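Long-range contact in NreA (Staphylococcus aureus subsp. aureus, PDB 6K2H), which probably binds nitrate through its GAF domain and takes part in nitrate-responsive signalling: residues Gly24-Ala29 with Phe122-Gly127. The protein carries 1 engineered substitution. Residues are numbered along the deposited sequence; the frame is centred on the assembly and turned at random.
Sequences GYDFAA and FGQRDG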
ATOM      1  N   GLY A  24      -6.847   9.287   9.032  1.00 24.30           N
ATOM      2  CA  GLY A  24      -8.083   8.681   9.273  1.00 24.45           C
ATOM      3  C   GLY A  24      -8.243   7.265   8.779  1.00 23.42           C
ATOM      4  O   GLY A  24      -9.323   6.836   8.632  1.00 24.72           O
ATOM      5  N   TYR A  25      -7.148   6.562   8.602  1.00 21.85           N
ATOM      6  CA  TYR A  25      -7.146   5.200   8.023  1.00 20.86           C
ATOM      7  C   TYR A  25      -7.095   4.101   9.014  1.00 21.85           C
ATOM      8  O   TYR A  25      -6.384   4.157  10.023  1.00 24.44           O
ATOM      9  CB  TYR A  25      -6.063   5.065   6.939  1.00 22.11           C
ATOM     10  CG  TYR A  25      -6.489   5.682   5.594  1.00 21.44           C
ATOM     11  CD1 TYR A  25      -7.327   4.991   4.697  1.00 21.03           C
ATOM     12  CD2 TYR A  25      -6.122   6.945   5.260  1.00 23.00           C
ATOM     13  CE1 TYR A  25      -7.702   5.559   3.474  1.00 21.05           C
ATOM     14  CE2 TYR A  25      -6.482   7.532   4.065  1.00 23.23           C
ATOM     15  CZ  TYR A  25      -7.250   6.863   3.170  1.00 25.54           C
ATOM     16  OH  TYR A  25      -7.608   7.472   2.007  1.00 24.28           O
ATOM     17  N   ASP A  26      -7.758   2.998   8.670  1.00 19.57           N
ATOM     18  CA  ASP A  26      -7.696   1.843   9.497  1.00 19.54           C
ATOM     19  C   ASP A  26      -6.341   1.116   9.356  1.00 23.52           C
ATOM     20  O   ASP A  26      -5.957   0.347  10.221  1.00 21.33           O
ATOM     21  CB  ASP A  26      -8.812   0.875   9.161  1.00 22.67           C
ATOM     22  CG  ASP A  26     -10.206   1.442   9.513  1.00 24.14           C
ATOM     23  OD1 ASP A  26     -10.271   2.365  10.389  1.00 24.01           O
ATOM     24  OD2 ASP A  26     -11.206   1.002   8.888  1.00 22.13           O
ATOM     25  N   PHE A  27      -5.736   1.255   8.182  1.00 20.45           N
ATOM     26  CA  PHE A  27      -4.528   0.513   7.863  1.00 20.16           C
ATOM     27  C   PHE A  27      -3.619   1.343   6.973  1.00 20.34           C
ATOM     28  O   PHE A  27      -4.081   2.134   6.092  1.00 19.49           O
ATOM     29  CB  PHE A  27      -4.948  -0.758   7.067  1.00 19.14           C
ATOM     30  CG  PHE A  27      -3.793  -1.618   6.630  1.00 18.56           C
ATOM     31  CD1 PHE A  27      -3.075  -2.365   7.550  1.00 19.94           C
ATOM     32  CD2 PHE A  27      -3.399  -1.678   5.318  1.00 20.26           C
ATOM     33  CE1 PHE A  27      -2.006  -3.148   7.188  1.00 22.16           C
ATOM     34  CE2 PHE A  27      -2.309  -2.466   4.952  1.00 20.16           C
ATOM     35  CZ  PHE A  27      -1.608  -3.191   5.888  1.00 20.15           C
ATOM     36  N   ALA A  28      -2.321   1.163   7.110  1.00 17.22           N
ATOM     37  CA  ALA A  28      -1.389   1.726   6.070  1.00 19.58           C
ATOM     38  C   ALA A  28      -0.189   0.786   5.907  1.00 19.86           C
ATOM     39  O   ALA A  28       0.125   0.032   6.837  1.00 20.74           O
ATOM     40  CB  ALA A  28      -0.944   3.179   6.417  1.00 20.89           C
ATOM     41  N   ALA A  29       0.492   0.831   4.771  1.00 16.27           N
ATOM     42  CA  ALA A  29       1.613  -0.055   4.534  1.00 16.96           C
ATOM     43  C   ALA A  29       2.550   0.589   3.558  1.00 20.73           C
ATOM     44  O   ALA A  29       2.106   1.397   2.702  1.00 20.10           O
ATOM     45  CB  ALA A  29       1.130  -1.385   4.051  1.00 18.99           C
ATOM     46  N   PHE A 122      -2.879   3.178   1.744  1.00 17.94           N
ATOM     47  CA  PHE A 122      -3.849   3.510   2.813  1.00 20.09           C
ATOM     48  C   PHE A 122      -5.040   2.597   2.598  1.00 20.56           C
ATOM     49  O   PHE A 122      -5.570   2.464   1.463  1.00 19.92           O
ATOM     50  CB  PHE A 122      -4.281   4.985   2.719  1.00 21.89           C
ATOM     51  CG  PHE A 122      -3.187   5.958   3.078  1.00 21.53           C
ATOM     52  CD1 PHE A 122      -2.879   6.148   4.423  1.00 27.65           C
ATOM     53  CD2 PHE A 122      -2.582   6.737   2.134  1.00 30.40           C
ATOM     54  CE1 PHE A 122      -1.896   7.075   4.781  1.00 26.52           C
ATOM     55  CE2 PHE A 122      -1.619   7.684   2.483  1.00 29.37           C
ATOM     56  CZ  PHE A 122      -1.285   7.847   3.816  1.00 29.06           C
ATOM     57  N   GLY A 123      -5.472   1.936   3.659  1.00 18.95           N
ATOM     58  CA  GLY A 123      -6.623   1.040   3.570  1.00 19.74           C
ATOM     59  C   GLY A 123      -7.714   1.243   4.611  1.00 21.08           C
ATOM     60  O   GLY A 123      -7.401   1.585   5.743  1.00 19.94           O
ATOM     61  N   GLN A 124      -8.966   1.093   4.214  1.00 19.26           N
ATOM     62  CA  GLN A 124     -10.092   1.073   5.152  1.00 19.00           C
ATOM     63  C   GLN A 124     -10.626  -0.322   5.318  1.00 18.55           C
ATOM     64  O   GLN A 124     -10.576  -1.142   4.362  1.00 19.34           O
ATOM     65  CB  GLN A 124     -11.235   1.982   4.697  1.00 18.61           C
ATOM     66  CG  GLN A 124     -10.830   3.449   4.535  1.00 19.10           C
ATOM     67  CD  GLN A 124     -10.590   4.178   5.827  1.00 22.51           C
ATOM     68  OE1 GLN A 124      -9.919   3.682   6.739  1.00 21.71           O
ATOM     69  NE2 GLN A 124     -11.155   5.389   5.939  1.00 24.25           N
ATOM     70  N   ARG A 125     -11.228  -0.557   6.485  1.00 19.93           N
ATOM     71  CA  ARG A 125     -11.972  -1.765   6.740  1.00 20.66           C
ATOM     72  C   ARG A 125     -13.434  -1.425   6.982  1.00 20.41           C
ATOM     73  O   ARG A 125     -13.811  -0.281   7.150  1.00 21.25           O
ATOM     74  CB  ARG A 125     -11.410  -2.465   7.991  1.00 21.14           C
ATOM     75  CG  ARG A 125      -9.972  -2.937   7.746  1.00 20.06           C
ATOM     76  CD  ARG A 125      -9.542  -3.979   8.771  1.00 22.17           C
ATOM     77  NE  ARG A 125      -8.088  -4.101   8.733  1.00 20.83           N
ATOM     78  CZ  ARG A 125      -7.232  -3.374   9.456  1.00 21.73           C
ATOM     79  NH1 ARG A 125      -7.654  -2.480  10.359  1.00 20.90           N
ATOM     80  NH2 ARG A 125      -5.941  -3.522   9.227  1.00 21.75           N
ATOM     81  N   ASP A 126     -14.256  -2.449   6.954  1.00 20.58           N
ATOM     82  CA  ASP A 126     -15.682  -2.388   7.456  1.00 19.89           C
ATOM     83  C   ASP A 126     -16.521  -1.415   6.667  1.00 22.16           C
ATOM     84  O   ASP A 126     -17.547  -0.930   7.163  1.00 22.85           O
ATOM     85  CB  ASP A 126     -15.774  -2.059   8.958  1.00 19.24           C
ATOM     86  CG  ASP A 126     -14.949  -3.022   9.810  1.00 22.57           C
ATOM     87  OD1 ASP A 126     -15.218  -4.239   9.694  1.00 24.05           O
ATOM     88  OD2 ASP A 126     -14.105  -2.543  10.610  1.00 26.51           O
ATOM     89  N   GLY A 127     -16.070  -1.107   5.434  1.00 19.83           N
ATOM     90  CA  GLY A 127     -16.877  -0.214   4.561  1.00 21.62           C
ATOM     91  C   GLY A 127     -16.689   1.243   4.797  1.00 20.89           C
ATOM     92  O   GLY A 127     -17.447   2.063   4.235  1.00 24.68           O
TER
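Phe27-Ala29 and Phe122-Gln124 run antiparallel, their axes 4.6 Å apart at closest, and Phe27 and Gly123 form a hydrogen-bonded pair. Gly123 N reaches Phe27 O at 2.8 Å in a nearly straight bond, and Phe27 N returns to Gly123 O. Asp26 and Phe27 both face Gly123, a classic beta bulge. At the bulge the Gln124 side chain bends at chi2 (-72°), and its OE1 accepts Asp26 N at 3.0 Å, close to the line of its own C=O bond. Gln124 NE2 is held by Pro129 O.

Asp26 OD2 uses its anti lone pair to accept Arg125 N at 2.9 Å, while OD1 forms a salt bridge with Arg128. The Arg125 chain extends from CG to NE and carries the guanidinium to Phe27, with NH2 3.5 Å from Phe27 CD1 and the two planes 65° apart. Its NH1 makes a weak bond to Asp26 O. The charge has a stronger partner in Glu100.

On the face of Ala28, Phe122 lays its CB over the centre of the Tyr25 ring, 3.4 Å from the centroid. The rings form an offset stack, with planes 28° apart and centroids 4.8 Å apart. Ile19 of helix 10-23 and Leu106 of strand 104-112 also touch Phe122. Gly123 has no side chain on the opposite face, and its backbone N lies at the edge of the Phe27 ring, near its plane.

Gly24 ends helix 10-23 in a Schellman motif. The chain then enters strand 27-33 through the bulge beside strand 115-124. This joins the first and last strands of the antiparallel sheet, in the 2-1-5-4-3 order characteristic of the GAF fold.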